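Local coordinates for protein beta-glucanase (Clostridium thermocellum, PDB 3WVJ) that hydrolyses mixed-linkage beta-1,3-1,4-glucans such as lichenan as an endo-acting family 16 glycoside hydrolase with a beta-jellyroll fold, at residues A[151-155]-A[156-160]; A[41-45]-A[46-50]. All coordinates share one frame; numbering follows the deposited sequence.

Contact 1 (A[151-155]-A[156-160])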
ATOM      1  N   PHE A 151       7.069  -5.580  -6.506  1.00 41.43           N
ATOM      2  CA  PHE A 151       7.648  -6.851  -6.069  1.00 41.23           C
ATOM      3  C   PHE A 151       7.237  -7.983  -6.992  1.00 42.41           C
ATOM      4  O   PHE A 151       6.083  -8.015  -7.474  1.00 42.23           O
ATOM      5  CB  PHE A 151       7.254  -7.182  -4.644  1.00 39.16           C
ATOM      6  CG  PHE A 151       5.796  -6.984  -4.334  1.00 37.74           C
ATOM      7  CD1 PHE A 151       4.875  -8.043  -4.458  1.00 37.05           C
ATOM      8  CD2 PHE A 151       5.327  -5.749  -3.876  1.00 36.70           C
ATOM      9  CE1 PHE A 151       3.531  -7.884  -4.148  1.00 35.65           C
ATOM     10  CE2 PHE A 151       3.976  -5.581  -3.597  1.00 35.38           C
ATOM     11  CZ  PHE A 151       3.068  -6.643  -3.727  1.00 34.89           C
ATOM     12  N   GLU A 152       8.157  -8.891  -7.296  1.00 43.83           N
ATOM     13  CA  GLU A 152       7.769 -10.152  -7.935  1.00 44.67           C
ATOM     14  C   GLU A 152       7.621 -11.108  -6.769  1.00 43.40           C
ATOM     15  O   GLU A 152       8.585 -11.395  -6.049  1.00 43.86           O
ATOM     16  CB  GLU A 152       8.770 -10.684  -8.946  1.00 47.62           C
ATOM     17  CG  GLU A 152       8.230 -11.943  -9.680  1.00 49.77           C
ATOM     18  CD  GLU A 152       9.277 -12.804 -10.399  1.00 53.08           C
ATOM     19  OE1 GLU A 152      10.402 -12.979  -9.888  1.00 54.33           O
ATOM     20  OE2 GLU A 152       8.998 -13.347 -11.489  1.00 54.49           O
ATOM     21  N   TRP A 153       6.403 -11.583  -6.594  1.00 42.17           N
ATOM     22  CA  TRP A 153       6.029 -12.572  -5.610  1.00 41.23           C
ATOM     23  C   TRP A 153       5.964 -13.938  -6.242  1.00 43.11           C
ATOM     24  O   TRP A 153       5.247 -14.157  -7.255  1.00 43.87           O
ATOM     25  CB  TRP A 153       4.686 -12.205  -5.016  1.00 39.10           C
ATOM     26  CG  TRP A 153       4.074 -13.186  -4.043  1.00 38.38           C
ATOM     27  CD1 TRP A 153       4.717 -13.995  -3.075  1.00 38.40           C
ATOM     28  CD2 TRP A 153       2.643 -13.417  -3.839  1.00 37.52           C
ATOM     29  NE1 TRP A 153       3.789 -14.715  -2.342  1.00 37.77           N
ATOM     30  CE2 TRP A 153       2.529 -14.433  -2.766  1.00 37.49           C
ATOM     31  CE3 TRP A 153       1.485 -12.968  -4.479  1.00 37.27           C
ATOM     32  CZ2 TRP A 153       1.292 -14.931  -2.351  1.00 37.31           C
ATOM     33  CZ3 TRP A 153       0.254 -13.451  -4.036  1.00 37.04           C
ATOM     34  CH2 TRP A 153       0.155 -14.405  -3.003  1.00 37.09           C
ATOM     35  N   ARG A 154       6.685 -14.875  -5.628  1.00 43.59           N
ATOM     36  CA  ARG A 154       6.776 -16.253  -6.101  1.00 46.40           C
ATOM     37  C   ARG A 154       6.688 -17.205  -4.908  1.00 46.01           C
ATOM     38  O   ARG A 154       6.729 -16.776  -3.742  1.00 43.99           O
ATOM     39  CB  ARG A 154       8.061 -16.488  -6.920  1.00 49.31           C
ATOM     40  CG  ARG A 154       8.135 -15.756  -8.255  1.00 50.93           C
ATOM     41  CD  ARG A 154       7.306 -16.453  -9.332  1.00 53.17           C
ATOM     42  NE  ARG A 154       6.940 -15.515 -10.381  1.00 54.97           N
ATOM     43  CZ  ARG A 154       5.907 -15.692 -11.218  1.00 56.90           C
ATOM     44  NH1 ARG A 154       5.147 -16.800 -11.106  1.00 56.65           N
ATOM     45  NH2 ARG A 154       5.615 -14.776 -12.156  1.00 57.27           N
ATOM     46  N   PRO A 155       6.522 -18.494  -5.175  1.00 47.88           N
ATOM     47  CA  PRO A 155       6.275 -19.372  -4.020  1.00 48.26           C
ATOM     48  C   PRO A 155       7.400 -19.362  -2.997  1.00 48.75           C
ATOM     49  O   PRO A 155       7.172 -19.566  -1.791  1.00 48.80           O
ATOM     50  CB  PRO A 155       6.139 -20.766  -4.671  1.00 50.52           C
ATOM     51  CG  PRO A 155       5.803 -20.473  -6.116  1.00 51.03           C
ATOM     52  CD  PRO A 155       6.497 -19.209  -6.462  1.00 50.25           C
ATOM     53  N   ASP A 156       8.633 -19.100  -3.428  1.00 50.38           N
ATOM     54  CA  ASP A 156       9.754 -19.157  -2.491  1.00 51.15           C
ATOM     55  C   ASP A 156      10.341 -17.800  -2.157  1.00 49.30           C
ATOM     56  O   ASP A 156      11.298 -17.721  -1.382  1.00 48.44           O
ATOM     57  CB  ASP A 156      10.868 -20.006  -3.078  1.00 55.64           C
ATOM     58  CG  ASP A 156      10.641 -21.498  -2.875  1.00 61.09           C
ATOM     59  OD1 ASP A 156       9.951 -21.861  -1.912  1.00 62.36           O
ATOM     60  OD2 ASP A 156      11.175 -22.335  -3.650  1.00 66.42           O
ATOM     61  N   TYR A 157       9.863 -16.732  -2.796  1.00 46.78           N
ATOM     62  CA  TYR A 157      10.534 -15.444  -2.565  1.00 45.52           C
ATOM     63  C   TYR A 157       9.689 -14.275  -2.933  1.00 43.69           C
ATOM     64  O   TYR A 157       8.658 -14.412  -3.611  1.00 43.70           O
ATOM     65  CB  TYR A 157      11.911 -15.345  -3.294  1.00 46.89           C
ATOM     66  CG  TYR A 157      11.783 -15.330  -4.803  1.00 48.74           C
ATOM     67  CD1 TYR A 157      11.561 -14.140  -5.496  1.00 48.34           C
ATOM     68  CD2 TYR A 157      11.857 -16.498  -5.524  1.00 50.34           C
ATOM     69  CE1 TYR A 157      11.428 -14.125  -6.852  1.00 49.97           C
ATOM     70  CE2 TYR A 157      11.737 -16.498  -6.886  1.00 52.35           C
ATOM     71  CZ  TYR A 157      11.529 -15.322  -7.535  1.00 52.15           C
ATOM     72  OH  TYR A 157      11.442 -15.354  -8.866  1.00 53.50           O
ATOM     73  N   ILE A 158      10.166 -13.120  -2.487  1.00 42.40           N
ATOM     74  CA  ILE A 158       9.647 -11.840  -2.886  1.00 41.21           C
ATOM     75  C   ILE A 158      10.846 -10.967  -3.264  1.00 41.61           C
ATOM     76  O   ILE A 158      11.707 -10.716  -2.462  1.00 41.18           O
ATOM     77  CB  ILE A 158       8.816 -11.155  -1.774  1.00 39.19           C
ATOM     78  CG1 ILE A 158       7.660 -12.064  -1.308  1.00 38.61           C
ATOM     79  CG2 ILE A 158       8.127  -9.922  -2.348  1.00 38.24           C
ATOM     80  CD1 ILE A 158       6.971 -11.602  -0.026  1.00 36.48           C
ATOM     81  N   ASP A 159      10.857 -10.487  -4.491  1.00 42.32           N
ATOM     82  CA  ASP A 159      11.904  -9.614  -4.946  1.00 43.42           C
ATOM     83  C   ASP A 159      11.387  -8.214  -5.065  1.00 42.53           C
ATOM     84  O   ASP A 159      10.393  -7.996  -5.816  1.00 42.88           O
ATOM     85  CB  ASP A 159      12.376 -10.097  -6.316  1.00 45.85           C
ATOM     86  CG  ASP A 159      13.331 -11.227  -6.208  1.00 47.13           C
ATOM     87  OD1 ASP A 159      13.812 -11.560  -5.082  1.00 45.84           O
ATOM     88  OD2 ASP A 159      13.624 -11.796  -7.272  1.00 49.10           O
ATOM     89  N   PHE A 160      12.008  -7.282  -4.331  1.00 41.70           N
ATOM     90  CA  PHE A 160      11.581  -5.876  -4.306  1.00 40.90           C
ATOM     91  C   PHE A 160      12.314  -4.969  -5.336  1.00 42.79           C
ATOM     92  O   PHE A 160      13.514  -5.014  -5.469  1.00 43.91           O
ATOM     93  CB  PHE A 160      11.637  -5.303  -2.870  1.00 38.95           C
ATOM     94  CG  PHE A 160      10.611  -5.933  -1.914  1.00 36.80           C
ATOM     95  CD1 PHE A 160       9.337  -5.408  -1.782  1.00 35.36           C
ATOM     96  CD2 PHE A 160      10.933  -7.061  -1.137  1.00 36.53           C
ATOM     97  CE1 PHE A 160       8.381  -5.989  -0.916  1.00 33.94           C
ATOM     98  CE2 PHE A 160       9.991  -7.644  -0.275  1.00 34.92           C
ATOM     99  CZ  PHE A 160       8.722  -7.098  -0.139  1.00 33.65           C
TER
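At the closed end of the beta hairpin made by strands 147-154 and 157-162, Tyr157 lies beside Arg154 and meets Glu152 on one face of the hairpin, and Pro155 and Asp156 carry the chain round the bend. The tyrosine CG sits between its own N and carbonyl carbon (chi1 67°), which lays the ring beside Arg154; CB of Arg154 rests over one ring face, 3.9 Å from the centroid, in a CH-pi contact. The phenol OH of Tyr157 donates to Glu152 OE1 at 2.8 Å, arriving from above the carboxylate plane. The other oxygen, Glu152 OE2, takes a salt bridge from Arg154 NE at 3.2 Å, so one carboxylate ties together two side chains that also touch each other. Beyond that, Arg154 NH2 bonds to the carbonyl of Pro215, and Arg169 makes a cation-pi contact with the Tyr157 ring. Asp159 OD2 lies 4.3 Å from Glu152 OE1, a like-charge approach probably eased by the salt bridges of Asp159 to Lys166 and Arg169. Glu152 and Asp159 form a hydrogen-bonded pair, with Glu152 N to Asp159 O at 2.8 Å. The other face is largely apolar: Ile158 CG2 meets Phe151 CB at 3.7 Å and Ile158 CG1 meets Trp153 CD1 at 3.9 Å, and all three side chains touch Ile108; Trp153 NE1 bonds to the Pro175 carbonyl. Such a two-faced antiparallel hairpin, apolar toward the opposing strand layer and polar on its reverse, is typical of the jellyroll sandwich.

Contact 2 (A[41-45]-A[46-50])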
ATOM      1  N   THR A  41      -9.970  10.403  -4.218  1.00 44.90           N
ATOM      2  CA  THR A  41     -10.507  11.308  -5.258  1.00 49.70           C
ATOM      3  C   THR A  41      -9.511  11.144  -6.383  1.00 51.66           C
ATOM      4  O   THR A  41      -8.501  10.397  -6.215  1.00 49.82           O
ATOM      5  CB  THR A  41     -10.517  12.778  -4.808  1.00 51.67           C
ATOM      6  OG1 THR A  41      -9.185  13.113  -4.385  1.00 51.30           O
ATOM      7  CG2 THR A  41     -11.496  12.984  -3.655  1.00 51.30           C
ATOM      8  N   PHE A  42      -9.815  11.763  -7.515  1.00 54.73           N
ATOM      9  CA  PHE A  42      -9.041  11.650  -8.745  1.00 57.70           C
ATOM     10  C   PHE A  42      -8.796  13.051  -9.317  1.00 62.60           C
ATOM     11  O   PHE A  42      -9.724  13.844  -9.456  1.00 66.19           O
ATOM     12  CB  PHE A  42      -9.737  10.692  -9.740  1.00 57.13           C
ATOM     13  CG  PHE A  42      -9.965   9.338  -9.153  1.00 53.67           C
ATOM     14  CD1 PHE A  42      -9.018   8.324  -9.298  1.00 53.54           C
ATOM     15  CD2 PHE A  42     -11.075   9.082  -8.328  1.00 52.92           C
ATOM     16  CE1 PHE A  42      -9.174   7.078  -8.655  1.00 49.68           C
ATOM     17  CE2 PHE A  42     -11.220   7.838  -7.681  1.00 49.96           C
ATOM     18  CZ  PHE A  42     -10.277   6.837  -7.852  1.00 48.33           C
ATOM     19  N   SER A  43      -7.530  13.378  -9.575  1.00 63.64           N
ATOM     20  CA  SER A  43      -7.170  14.559 -10.339  1.00 66.66           C
ATOM     21  C   SER A  43      -5.783  14.383 -10.974  1.00 67.28           C
ATOM     22  O   SER A  43      -4.936  13.613 -10.468  1.00 63.66           O
ATOM     23  CB  SER A  43      -7.160  15.762  -9.428  1.00 68.35           C
ATOM     24  OG  SER A  43      -6.562  15.354  -8.214  1.00 68.98           O
ATOM     25  N   ASN A  44      -5.571  15.105 -12.079  1.00 67.71           N
ATOM     26  CA  ASN A  44      -4.284  15.211 -12.813  1.00 69.48           C
ATOM     27  C   ASN A  44      -3.678  13.931 -13.285  1.00 66.25           C
ATOM     28  O   ASN A  44      -2.424  13.758 -13.313  1.00 65.33           O
ATOM     29  CB  ASN A  44      -3.192  15.989 -12.104  1.00 73.37           C
ATOM     30  CG  ASN A  44      -3.717  17.094 -11.249  1.00 77.42           C
ATOM     31  OD1 ASN A  44      -4.210  16.846 -10.144  1.00 81.95           O
ATOM     32  ND2 ASN A  44      -3.567  18.309 -11.705  1.00 82.54           N
ATOM     33  N   GLY A  45      -4.567  13.038 -13.665  1.00 63.91           N
ATOM     34  CA  GLY A  45      -4.148  11.687 -13.985  1.00 62.60           C
ATOM     35  C   GLY A  45      -3.931  10.777 -12.792  1.00 58.75           C
ATOM     36  O   GLY A  45      -3.585   9.569 -12.986  1.00 57.57           O
ATOM     37  N   LYS A  46      -4.140  11.314 -11.579  1.00 57.08           N
ATOM     38  CA  LYS A  46      -3.825  10.538 -10.329  1.00 53.97           C
ATOM     39  C   LYS A  46      -4.987  10.171  -9.404  1.00 51.27           C
ATOM     40  O   LYS A  46      -6.056  10.760  -9.478  1.00 52.40           O
ATOM     41  CB  LYS A  46      -2.656  11.205  -9.604  1.00 54.85           C
ATOM     42  CG  LYS A  46      -1.550  11.393 -10.637  1.00 57.20           C
ATOM     43  CD  LYS A  46      -0.666  12.535 -10.364  1.00 59.58           C
ATOM     44  CE  LYS A  46       0.013  12.867 -11.700  1.00 62.45           C
ATOM     45  NZ  LYS A  46       0.568  14.224 -11.604  1.00 65.89           N
ATOM     46  N   MET A  47      -4.804   9.097  -8.630  1.00 48.02           N
ATOM     47  CA  MET A  47      -5.682   8.802  -7.553  1.00 45.40           C
ATOM     48  C   MET A  47      -5.043   9.453  -6.332  1.00 44.79           C
ATOM     49  O   MET A  47      -3.795   9.369  -6.119  1.00 44.38           O
ATOM     50  CB  MET A  47      -5.825   7.297  -7.426  1.00 43.57           C
ATOM     51  CG  MET A  47      -6.764   6.871  -6.317  1.00 41.96           C
ATOM     52  SD  MET A  47      -5.920   6.755  -4.713  1.00 40.97           S
ATOM     53  CE  MET A  47      -5.153   5.142  -4.810  1.00 38.69           C
ATOM     54  N   ILE A  48      -5.846  10.163  -5.544  1.00 44.60           N
ATOM     55  CA  ILE A  48      -5.320  10.912  -4.390  1.00 44.30           C
ATOM     56  C   ILE A  48      -5.941  10.306  -3.114  1.00 42.12           C
ATOM     57  O   ILE A  48      -7.138  10.049  -3.071  1.00 41.50           O
ATOM     58  CB  ILE A  48      -5.611  12.397  -4.572  1.00 47.02           C
ATOM     59  CG1 ILE A  48      -4.946  12.804  -5.864  1.00 49.19           C
ATOM     60  CG2 ILE A  48      -5.024  13.215  -3.449  1.00 47.32           C
ATOM     61  CD1 ILE A  48      -4.485  14.212  -5.847  1.00 52.49           C
ATOM     62  N   LEU A  49      -5.102   9.963  -2.128  1.00 40.78           N
ATOM     63  CA  LEU A  49      -5.586   9.632  -0.818  1.00 39.41           C
ATOM     64  C   LEU A  49      -5.312  10.819   0.066  1.00 40.34           C
ATOM     65  O   LEU A  49      -4.189  11.335   0.082  1.00 40.75           O
ATOM     66  CB  LEU A  49      -4.826   8.403  -0.219  1.00 37.94           C
ATOM     67  CG  LEU A  49      -4.955   7.095  -0.990  1.00 37.04           C
ATOM     68  CD1 LEU A  49      -4.195   6.018  -0.163  1.00 35.39           C
ATOM     69  CD2 LEU A  49      -6.407   6.689  -1.126  1.00 37.02           C
ATOM     70  N   THR A  50      -6.335  11.291   0.776  1.00 40.76           N
ATOM     71  CA  THR A  50      -6.185  12.502   1.597  1.00 42.12           C
ATOM     72  C   THR A  50      -6.522  12.188   3.035  1.00 41.45           C
ATOM     73  O   THR A  50      -7.633  11.750   3.331  1.00 40.90           O
ATOM     74  CB  THR A  50      -7.051  13.679   1.097  1.00 43.93           C
ATOM     75  OG1 THR A  50      -6.736  13.931  -0.278  1.00 44.60           O
ATOM     76  CG2 THR A  50      -6.756  14.942   1.895  1.00 45.47           C
TER
HETATM   77  O   HOH W   1      -8.369  12.350  -1.974  1.00 39.35           O
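Lys46 meets the preceding strand right at the type I' turn, Ser43 to Lys46, that closes the hairpin of strands 40-43 and 46-53. Its N donates to Ser43 O at 2.7 Å, reaching that oxygen from above the carbonyl plane, and Ser43 N returns a bond to Lys46 O. From there the lysine chain runs extended beyond CG and passes back over the turn, bringing CE to 3.1 Å from Asn44 O; the chain also leans on Phe146 and on Glu207 of strand 204-214. Asn44 and Gly45 occupy the two turn corners with positive phi (57° and 80°), as a type I' turn requires.

Ile48 carries the next largest share, on the same face of the hairpin as Lys46. CG1 sits beside the backbone N (chi1 -59°), and CD1 at its end comes 3.3 Å from Ser43 OG, while CB lies 3.6 Å from Thr41 OG1. The backbones of Thr41 and Ile48 form a hydrogen-bonded pair, closed on one side by the nearly straight bond from Ile48 N to Thr41 O at 2.7 Å. On the other face, Phe42 CE1 packs against Met47 CG at 3.4 Å, and Met47 goes on to touch Phe12 and Met183.

At the open end of the pair, Thr41 OG1 hydrogen-bonds at 2.7 Å to a water that also donates to Ile48 O and bonds Thr50 OG1.

Overall arrangement
Both contacts close antiparallel hairpins, on opposite sides of the chain's centre, with centres 29 Å apart and nearest atoms about 14 Å apart. Contact 1 is mostly buried and reads as two layers: an aromatic and aliphatic face turned into the sandwich, and a reverse where charged groups are held by several partners, its ion pairs lying within one strand or running to Lys166 and Arg169. Contact 2 is only partly buried; a tight turn, main-chain bonds and a bridging water do much of the work. They share no hairpin, yet strand 204-214 pairs with both 46-53 and 75-82, and the latter pairs with 147-154, linking the two hairpins through neighbouring strands.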